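Long-range contacts in heavy metal cation tricomponent efflux pump ZneA(CzcA-like) (PDB 4K0J), which probably exports heavy-metal cations, zinc among them, from the cell as an inner-membrane RND pump driven by proton exchange: residues I397-I402 with A965-L970; S47-Q52 with S91-V96. One frame throughout, in Å; residues are numbered along the deposited sequence.

Interaction 1: I397-I402 with A965-L970; sequences IVDGAI and ATVAAL
Val967 reaches across to three side chains of residues 397-402 almost wholly through one methyl, CG2. Its CB turns toward the other helix, and the branch there decides the contact: CG1 lies anti to the carbonyl carbon (chi1 -75°) and takes little part, while CG2 sits between backbone N and carbonyl carbon and meets the partners. Val398 crosses Val967 obliquely, its CG2 4.1 Å from Val967 CG2. Ile402 comes tip to tip, with CD1 at 3.7 Å from the same Val967 CG2. Asp399 slides past Val967 in the reverse direction and sets OD1 3.2 Å from Val967 CG2. Its second oxygen, OD2, rests 3.9 Å from Ala968 CB. No hydrogen bond spans the two segments; within them the carboxylate oxygens lie against methyl groups, and Thr964 of the same helix also touches Asp399. In RND relatives the fourth membrane helix carries acidic residues of the proton relay, and Asp399, in the fourth predicted here, is consistent with that role. Around the contact, helix 911-939 brings Val923 and Leu926 against Asp399, helix 365-379 sets Ile366 on Val398, and helix 323-353 lays Leu349 on Ile402 and Val348 on Val967.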
# COMPACT_ATOMS: atom_id res chain seq x y z
N ILE C 397 -5.74 -20.00 -36.40
CA ILE C 397 -6.44 -18.72 -36.36
C ILE C 397 -7.32 -18.55 -37.60
O ILE C 397 -8.44 -18.04 -37.51
CB ILE C 397 -5.45 -17.54 -36.30
CG1 ILE C 397 -4.37 -17.78 -35.25
CG2 ILE C 397 -6.19 -16.23 -36.03
CD1 ILE C 397 -3.36 -16.66 -35.15
N VAL C 398 -6.79 -18.97 -38.74
CA VAL C 398 -7.45 -18.75 -40.02
C VAL C 398 -8.55 -19.76 -40.31
O VAL C 398 -9.34 -19.59 -41.24
CB VAL C 398 -6.44 -18.79 -41.17
CG1 VAL C 398 -5.40 -17.72 -40.97
CG2 VAL C 398 -5.79 -20.17 -41.25
N ASP C 399 -8.61 -20.83 -39.51
CA ASP C 399 -9.63 -21.85 -39.68
C ASP C 399 -11.04 -21.29 -39.53
O ASP C 399 -12.01 -21.87 -40.01
CB ASP C 399 -9.41 -23.01 -38.71
CG ASP C 399 -8.20 -23.83 -39.07
OD1 ASP C 399 -7.43 -23.38 -39.94
OD2 ASP C 399 -8.01 -24.91 -38.47
N GLY C 400 -11.14 -20.15 -38.85
CA GLY C 400 -12.40 -19.45 -38.76
C GLY C 400 -12.71 -18.77 -40.08
O GLY C 400 -13.87 -18.50 -40.40
N ALA C 401 -11.67 -18.52 -40.86
CA ALA C 401 -11.82 -17.77 -42.11
C ALA C 401 -11.77 -18.63 -43.36
O ALA C 401 -12.51 -18.39 -44.31
CB ALA C 401 -10.76 -16.67 -42.19
N ILE C 402 -10.91 -19.64 -43.37
CA ILE C 402 -10.69 -20.42 -44.59
C ILE C 402 -11.87 -21.33 -44.94
O ILE C 402 -12.03 -21.72 -46.10
CB ILE C 402 -9.39 -21.26 -44.52
CG1 ILE C 402 -9.54 -22.42 -43.54
CG2 ILE C 402 -8.21 -20.38 -44.16
CD1 ILE C 402 -8.29 -23.27 -43.43
N ALA C 965 -7.01 -28.76 -41.21
CA ALA C 965 -6.14 -29.74 -40.57
C ALA C 965 -4.71 -29.66 -41.10
O ALA C 965 -3.80 -30.25 -40.51
CB ALA C 965 -6.69 -31.13 -40.75
N THR C 966 -4.52 -28.96 -42.21
CA THR C 966 -3.18 -28.77 -42.75
C THR C 966 -2.54 -27.50 -42.22
O THR C 966 -1.43 -27.53 -41.69
CB THR C 966 -3.17 -28.76 -44.28
OG1 THR C 966 -3.67 -30.01 -44.77
CG2 THR C 966 -1.76 -28.55 -44.79
N VAL C 967 -3.23 -26.37 -42.38
CA VAL C 967 -2.69 -25.10 -41.89
C VAL C 967 -2.44 -25.15 -40.39
O VAL C 967 -1.43 -24.63 -39.90
CB VAL C 967 -3.58 -23.90 -42.24
CG1 VAL C 967 -3.46 -23.56 -43.71
CG2 VAL C 967 -5.03 -24.18 -41.87
N ALA C 968 -3.35 -25.78 -39.65
CA ALA C 968 -3.20 -25.87 -38.21
C ALA C 968 -2.06 -26.82 -37.83
O ALA C 968 -1.59 -26.82 -36.70
CB ALA C 968 -4.50 -26.30 -37.56
N ALA C 969 -1.62 -27.63 -38.79
CA ALA C 969 -0.59 -28.63 -38.52
C ALA C 969 0.74 -28.31 -39.20
O ALA C 969 1.68 -29.10 -39.11
CB ALA C 969 -1.07 -30.01 -38.93
N LEU C 970 0.81 -27.17 -39.87
CA LEU C 970 2.06 -26.74 -40.49
C LEU C 970 2.58 -25.46 -39.85
O LEU C 970 3.73 -25.07 -40.07
CB LEU C 970 1.91 -26.56 -42.00
CG LEU C 970 1.78 -27.84 -42.83
CD1 LEU C 970 2.16 -27.57 -44.27
CD2 LEU C 970 2.63 -28.95 -42.25

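Interaction 2: S47-Q52 with S91-V96; sequences SQVVTQ and SLITVV
Ser47-Gln52 and Ser91-Val96 run antiparallel, their axes 4.6 Å apart at closest and 166° between their directions, with six backbone hydrogen bonds joining the hydrogen-bonded pairs Ser47-Val95, Val49-Ile93 and Thr51-Ser91. Each of these pairs is bonded both ways: Val49 N gives to Ile93 O and Ile93 N to Val49 O, both at 2.9 Å. At the non-hydrogen-bonded pairs in between, CA-H...O contacts fill in, Leu92 CA lying 3.3 Å from Val49 O.

On the face of Val49 and Ile93 the two side chains lie side by side and point the same way. Val49 CG1, placed between the backbone N and the carbonyl carbon (chi1 37°), comes alongside and meets Ile93 CB at 3.5 Å. Thr51 and Ser91 continue this face, Thr51 CB being 3.6 Å from Ser91 O, while Ser91 OG is taken up by Thr66 OG1. Helix 62-73 packs over it, with Leu69 against both Thr51 and Ile93 and Ile73 against Val95.

The strand order 126-127, 46-52, 90-97, 79-87, with helices 62-73 and 103-113 in the connections, is the ferredoxin-like β-α-β-β-α-β arrangement of an RND porter subdomain. Strands 46-52 and 90-97 are its two central strands, and Gln48 and Val50 bond onward to Asp128 and Ser126.

The other face carries Gln48, Leu92 and Thr94. The Gln48 chain, extended beyond CG, lies alongside both partners, and its CB comes 3.8 Å from Thr94 OG1. Lys659 of helix 653-660 touches Gln48 and Thr94 on this side, and Pro603 touches Leu92.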
# COMPACT_ATOMS: atom_id res chain seq x y z
N SER C 47 11.52 -13.41 0.18
CA SER C 47 12.40 -12.41 0.77
C SER C 47 13.14 -13.03 1.94
O SER C 47 12.58 -13.83 2.69
CB SER C 47 11.60 -11.19 1.22
OG SER C 47 12.48 -10.16 1.65
N GLN C 48 14.41 -12.67 2.09
CA GLN C 48 15.23 -13.21 3.17
C GLN C 48 15.80 -12.12 4.09
O GLN C 48 16.13 -11.01 3.64
CB GLN C 48 16.34 -14.13 2.64
CG GLN C 48 16.93 -13.70 1.30
CD GLN C 48 18.13 -14.53 0.89
OE1 GLN C 48 18.57 -15.41 1.63
NE2 GLN C 48 18.67 -14.25 -0.30
N VAL C 49 15.90 -12.45 5.37
CA VAL C 49 16.47 -11.56 6.38
C VAL C 49 17.88 -11.99 6.78
O VAL C 49 18.13 -13.16 7.05
CB VAL C 49 15.55 -11.42 7.63
CG1 VAL C 49 14.89 -12.74 7.97
CG2 VAL C 49 16.34 -10.90 8.83
N VAL C 50 18.79 -11.02 6.82
CA VAL C 50 20.18 -11.30 7.10
C VAL C 50 20.60 -10.72 8.44
O VAL C 50 20.68 -9.50 8.60
CB VAL C 50 21.09 -10.71 6.00
CG1 VAL C 50 22.47 -11.35 6.06
CG2 VAL C 50 20.47 -10.91 4.64
N THR C 51 20.83 -11.60 9.41
CA THR C 51 21.41 -11.19 10.68
C THR C 51 22.89 -11.55 10.65
O THR C 51 23.26 -12.69 10.92
CB THR C 51 20.75 -11.90 11.88
OG1 THR C 51 19.32 -11.82 11.78
CG2 THR C 51 21.19 -11.24 13.18
N GLN C 52 23.72 -10.58 10.30
CA GLN C 52 25.15 -10.82 10.14
C GLN C 52 25.97 -10.40 11.35
O GLN C 52 25.96 -9.24 11.75
CB GLN C 52 25.68 -10.10 8.90
CG GLN C 52 27.19 -9.99 8.84
CD GLN C 52 27.70 -9.43 7.53
OE1 GLN C 52 26.96 -9.36 6.55
NE2 GLN C 52 28.96 -9.02 7.51
N SER C 91 23.18 -15.53 10.40
CA SER C 91 21.92 -16.26 10.36
C SER C 91 21.07 -15.66 9.27
O SER C 91 20.64 -14.51 9.38
CB SER C 91 21.18 -16.11 11.68
OG SER C 91 19.79 -16.10 11.46
N LEU C 92 20.83 -16.41 8.20
CA LEU C 92 19.98 -15.91 7.12
C LEU C 92 18.69 -16.72 7.01
O LEU C 92 18.71 -17.95 6.88
CB LEU C 92 20.72 -15.82 5.78
CG LEU C 92 21.15 -17.05 4.99
CD1 LEU C 92 21.54 -16.65 3.59
CD2 LEU C 92 22.31 -17.73 5.67
N ILE C 93 17.56 -16.02 7.07
CA ILE C 93 16.26 -16.68 7.09
C ILE C 93 15.50 -16.40 5.81
O ILE C 93 15.23 -15.25 5.49
CB ILE C 93 15.42 -16.21 8.29
CG1 ILE C 93 16.02 -16.72 9.60
CG2 ILE C 93 13.98 -16.64 8.13
CD1 ILE C 93 15.30 -16.23 10.84
N THR C 94 15.15 -17.46 5.08
CA THR C 94 14.41 -17.31 3.84
C THR C 94 12.92 -17.50 4.07
O THR C 94 12.51 -18.47 4.71
CB THR C 94 14.91 -18.30 2.76
OG1 THR C 94 16.25 -17.97 2.39
CG2 THR C 94 14.03 -18.24 1.53
N VAL C 95 12.11 -16.57 3.57
CA VAL C 95 10.66 -16.73 3.61
C VAL C 95 10.05 -16.61 2.23
O VAL C 95 10.24 -15.60 1.56
CB VAL C 95 9.98 -15.69 4.52
CG1 VAL C 95 8.46 -15.73 4.32
CG2 VAL C 95 10.33 -15.93 5.97
N VAL C 96 9.34 -17.65 1.80
CA VAL C 96 8.58 -17.59 0.56
C VAL C 96 7.09 -17.53 0.90
O VAL C 96 6.63 -18.21 1.82
CB VAL C 96 8.93 -18.75 -0.40
CG1 VAL C 96 9.86 -19.74 0.27
CG2 VAL C 96 7.67 -19.45 -0.92

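Interaction 2 comes first along the chain and closes well before interaction 1 opens. The two do not touch: their centres are 52 Å apart, their nearest atoms about 36 Å, and they lie on opposite sides of the chain's centre. They share no helix or sheet, and are connected only through the rest of the fold. Interaction 2 joins two strands within the first part of the chain, inside a porter subdomain, while interaction 1 brings together helices 399-411 and 958-970, far apart in sequence, within the membrane domain. One chain thus holds both regions that an RND antiporter must couple, the membrane helices probably handling protons and the porter domain the exported cation.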